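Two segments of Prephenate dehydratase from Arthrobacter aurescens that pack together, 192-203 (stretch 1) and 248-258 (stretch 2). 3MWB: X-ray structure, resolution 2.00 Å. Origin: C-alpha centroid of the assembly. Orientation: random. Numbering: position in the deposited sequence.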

# COMPACT_ATOMS: atom_id res chain seq x y z
N ALA A 192 -21.84 20.81 19.25
CA ALA A 192 -22.07 20.71 17.80
C ALA A 192 -20.78 20.91 17.02
O ALA A 192 -19.91 21.66 17.45
CB ALA A 192 -23.11 21.76 17.37
N LEU A 193 -20.67 20.27 15.87
CA LEU A 193 -19.64 20.62 14.88
C LEU A 193 -19.87 22.04 14.37
O LEU A 193 -21.00 22.41 14.06
CB LEU A 193 -19.69 19.69 13.65
CG LEU A 193 -18.99 18.34 13.66
CD1 LEU A 193 -19.18 17.68 12.30
CD2 LEU A 193 -17.51 18.48 13.98
N PRO A 194 -18.81 22.84 14.25
CA PRO A 194 -19.09 24.14 13.67
C PRO A 194 -19.36 23.97 12.16
O PRO A 194 -19.02 22.92 11.59
CB PRO A 194 -17.79 24.89 13.89
CG PRO A 194 -16.76 23.87 13.81
CD PRO A 194 -17.37 22.61 14.44
N GLU A 195 -19.94 24.98 11.54
CA GLU A 195 -20.24 24.94 10.12
C GLU A 195 -18.96 24.79 9.30
O GLU A 195 -17.96 25.45 9.59
CB GLU A 195 -21.04 26.17 9.71
CG GLU A 195 -21.25 26.32 8.22
CD GLU A 195 -22.45 27.18 7.89
OE1 GLU A 195 -22.26 28.33 7.44
OE2 GLU A 195 -23.59 26.69 8.09
N ARG A 196 -18.97 23.90 8.31
CA ARG A 196 -17.79 23.74 7.43
C ARG A 196 -17.58 24.99 6.57
O ARG A 196 -18.53 25.74 6.35
CB ARG A 196 -17.91 22.50 6.55
CG ARG A 196 -18.93 22.60 5.42
CD ARG A 196 -19.29 21.20 4.97
NE ARG A 196 -20.25 21.18 3.87
CZ ARG A 196 -20.74 20.06 3.35
NH1 ARG A 196 -20.38 18.87 3.84
NH2 ARG A 196 -21.60 20.13 2.35
N THR A 197 -16.35 25.21 6.12
CA THR A 197 -15.97 26.43 5.37
C THR A 197 -15.27 26.09 4.06
O THR A 197 -15.01 26.97 3.24
CB THR A 197 -14.95 27.31 6.17
OG1 THR A 197 -13.72 26.58 6.33
CG2 THR A 197 -15.50 27.75 7.53
N GLY A 198 -14.91 24.82 3.89
CA GLY A 198 -14.09 24.38 2.74
C GLY A 198 -12.60 24.61 2.97
O GLY A 198 -11.75 24.24 2.13
N ALA A 199 -12.29 25.26 4.09
CA ALA A 199 -10.91 25.49 4.49
C ALA A 199 -10.77 25.07 5.96
O ALA A 199 -10.46 25.88 6.83
CB ALA A 199 -10.50 26.95 4.26
N ASP A 200 -11.00 23.79 6.22
CA ASP A 200 -11.09 23.29 7.59
C ASP A 200 -9.99 22.30 7.87
O ASP A 200 -9.34 21.78 6.95
CB ASP A 200 -12.45 22.61 7.83
CG ASP A 200 -13.63 23.59 7.77
OD1 ASP A 200 -13.58 24.64 8.42
OD2 ASP A 200 -14.61 23.28 7.07
N LYS A 201 -9.80 22.03 9.16
CA LYS A 201 -8.87 21.04 9.65
C LYS A 201 -9.66 20.06 10.51
O LYS A 201 -10.60 20.44 11.21
CB LYS A 201 -7.81 21.76 10.48
CG LYS A 201 -6.51 21.04 10.64
CD LYS A 201 -5.43 21.95 11.29
CE LYS A 201 -4.56 22.71 10.30
NZ LYS A 201 -3.55 23.53 11.05
N THR A 202 -9.28 18.79 10.46
CA THR A 202 -9.85 17.79 11.36
C THR A 202 -8.72 17.10 12.09
O THR A 202 -7.74 16.66 11.47
CB THR A 202 -10.78 16.78 10.61
OG1 THR A 202 -11.93 17.48 10.08
CG2 THR A 202 -11.30 15.65 11.55
N THR A 203 -8.86 16.99 13.41
CA THR A 203 -7.86 16.36 14.27
C THR A 203 -8.40 15.08 14.91
O THR A 203 -9.55 15.05 15.39
CB THR A 203 -7.34 17.36 15.37
OG1 THR A 203 -6.83 18.56 14.77
CG2 THR A 203 -6.21 16.74 16.22
N SER A 248 -1.16 11.27 16.82
CA SER A 248 -1.85 12.55 16.81
C SER A 248 -1.77 13.11 15.39
O SER A 248 -0.68 13.27 14.81
CB SER A 248 -1.16 13.49 17.80
OG SER A 248 -1.91 14.66 18.06
N ILE A 249 -2.93 13.39 14.81
CA ILE A 249 -2.99 13.64 13.36
C ILE A 249 -3.91 14.82 13.05
O ILE A 249 -5.03 14.90 13.58
CB ILE A 249 -3.50 12.38 12.59
CG1 ILE A 249 -2.50 11.21 12.68
CG2 ILE A 249 -3.76 12.69 11.12
CD1 ILE A 249 -3.09 9.86 12.30
N ASP A 250 -3.44 15.74 12.20
CA ASP A 250 -4.32 16.78 11.62
C ASP A 250 -4.51 16.48 10.14
O ASP A 250 -3.51 16.28 9.41
CB ASP A 250 -3.73 18.20 11.76
CG ASP A 250 -3.49 18.62 13.22
OD1 ASP A 250 -4.14 18.09 14.15
OD2 ASP A 250 -2.63 19.52 13.43
N ALA A 251 -5.77 16.42 9.71
CA ALA A 251 -6.12 16.25 8.29
C ALA A 251 -6.78 17.50 7.74
O ALA A 251 -7.43 18.25 8.51
CB ALA A 251 -7.06 15.05 8.12
N ASP A 252 -6.60 17.75 6.44
CA ASP A 252 -7.35 18.79 5.72
C ASP A 252 -8.78 18.32 5.52
O ASP A 252 -9.01 17.24 4.95
CB ASP A 252 -6.78 19.02 4.33
CG ASP A 252 -5.43 19.69 4.34
OD1 ASP A 252 -4.96 20.12 5.43
OD2 ASP A 252 -4.83 19.82 3.23
N GLY A 253 -9.75 19.11 5.96
CA GLY A 253 -11.12 18.74 5.76
C GLY A 253 -12.00 18.87 6.97
O GLY A 253 -11.54 19.12 8.10
N HIS A 254 -13.28 18.69 6.72
CA HIS A 254 -14.28 18.79 7.78
C HIS A 254 -14.97 17.43 7.90
O HIS A 254 -15.20 16.77 6.89
CB HIS A 254 -15.28 19.84 7.38
CG HIS A 254 -16.30 20.14 8.42
ND1 HIS A 254 -16.19 21.22 9.27
CD2 HIS A 254 -17.47 19.54 8.73
CE1 HIS A 254 -17.25 21.27 10.06
NE2 HIS A 254 -18.04 20.26 9.75
N ALA A 255 -15.30 17.03 9.13
CA ALA A 255 -15.91 15.71 9.39
C ALA A 255 -17.12 15.39 8.48
O ALA A 255 -17.35 14.23 8.16
CB ALA A 255 -16.30 15.58 10.85
N THR A 256 -17.89 16.42 8.10
CA THR A 256 -19.06 16.22 7.22
C THR A 256 -18.74 15.98 5.74
O THR A 256 -19.55 15.38 5.03
CB THR A 256 -20.06 17.38 7.30
OG1 THR A 256 -19.48 18.56 6.75
CG2 THR A 256 -20.49 17.59 8.73
N ASP A 257 -17.60 16.47 5.26
CA ASP A 257 -17.12 16.12 3.92
C ASP A 257 -17.15 14.60 3.79
O ASP A 257 -16.66 13.89 4.68
CB ASP A 257 -15.71 16.61 3.70
CG ASP A 257 -15.58 18.12 3.83
OD1 ASP A 257 -16.55 18.83 3.50
OD2 ASP A 257 -14.53 18.58 4.26
N SER A 258 -17.70 14.10 2.69
CA SER A 258 -17.93 12.65 2.55
C SER A 258 -16.62 11.86 2.66
O SER A 258 -16.61 10.79 3.27
CB SER A 258 -18.64 12.33 1.24
OG SER A 258 -19.92 12.95 1.18
O HOH W 1 -21.17 16.27 3.21
O HOH W 2 -1.92 21.10 11.40

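Strands 200-203 and 248-252 run antiparallel, and Thr202 and Ala251 form their hydrogen-bonded pair, with Thr202 N to Ala251 O and Ala251 N to Thr202 O both 2.7 Å. Gly253 N extends the ladder to Asp200 O at 2.9 Å. The phi of 133° at Gly253 suits a residue without a side chain, since a CB there would be jammed against the preceding carbonyl oxygen. Thr202 adopts the m rotamer, which places OG1 2.6 Å from Gly253 O, to which it donates a hydrogen bond. Thr203, also m, donates from OG1 to Asp250 OD1 at 2.8 Å; the m rotamer of Asp250 brings its carboxylate nearer the neighbouring strand. Its other oxygen, OD2, is linked through a water to Lys201 NZ.

Beyond the strands, His254 (chi1 t, chi2 98°) offers one ring face to Arg196, whose CB lies 3.5 Å from the ring centroid and 14° off the normal. With chi1 in p and the rest of the chain extended, Arg196 reaches Thr256, NH1 donating to OG1 at 3.1 Å; a water also joins NH1 to Thr256 O. The salt bridge from Arg196 NH1 to Asp257 OD1 is long, 3.8 Å, and out of the guanidinium plane, hence purely electrostatic. Leu193 (m, t) packs CD1 against Ala255 CB at 3.8 Å.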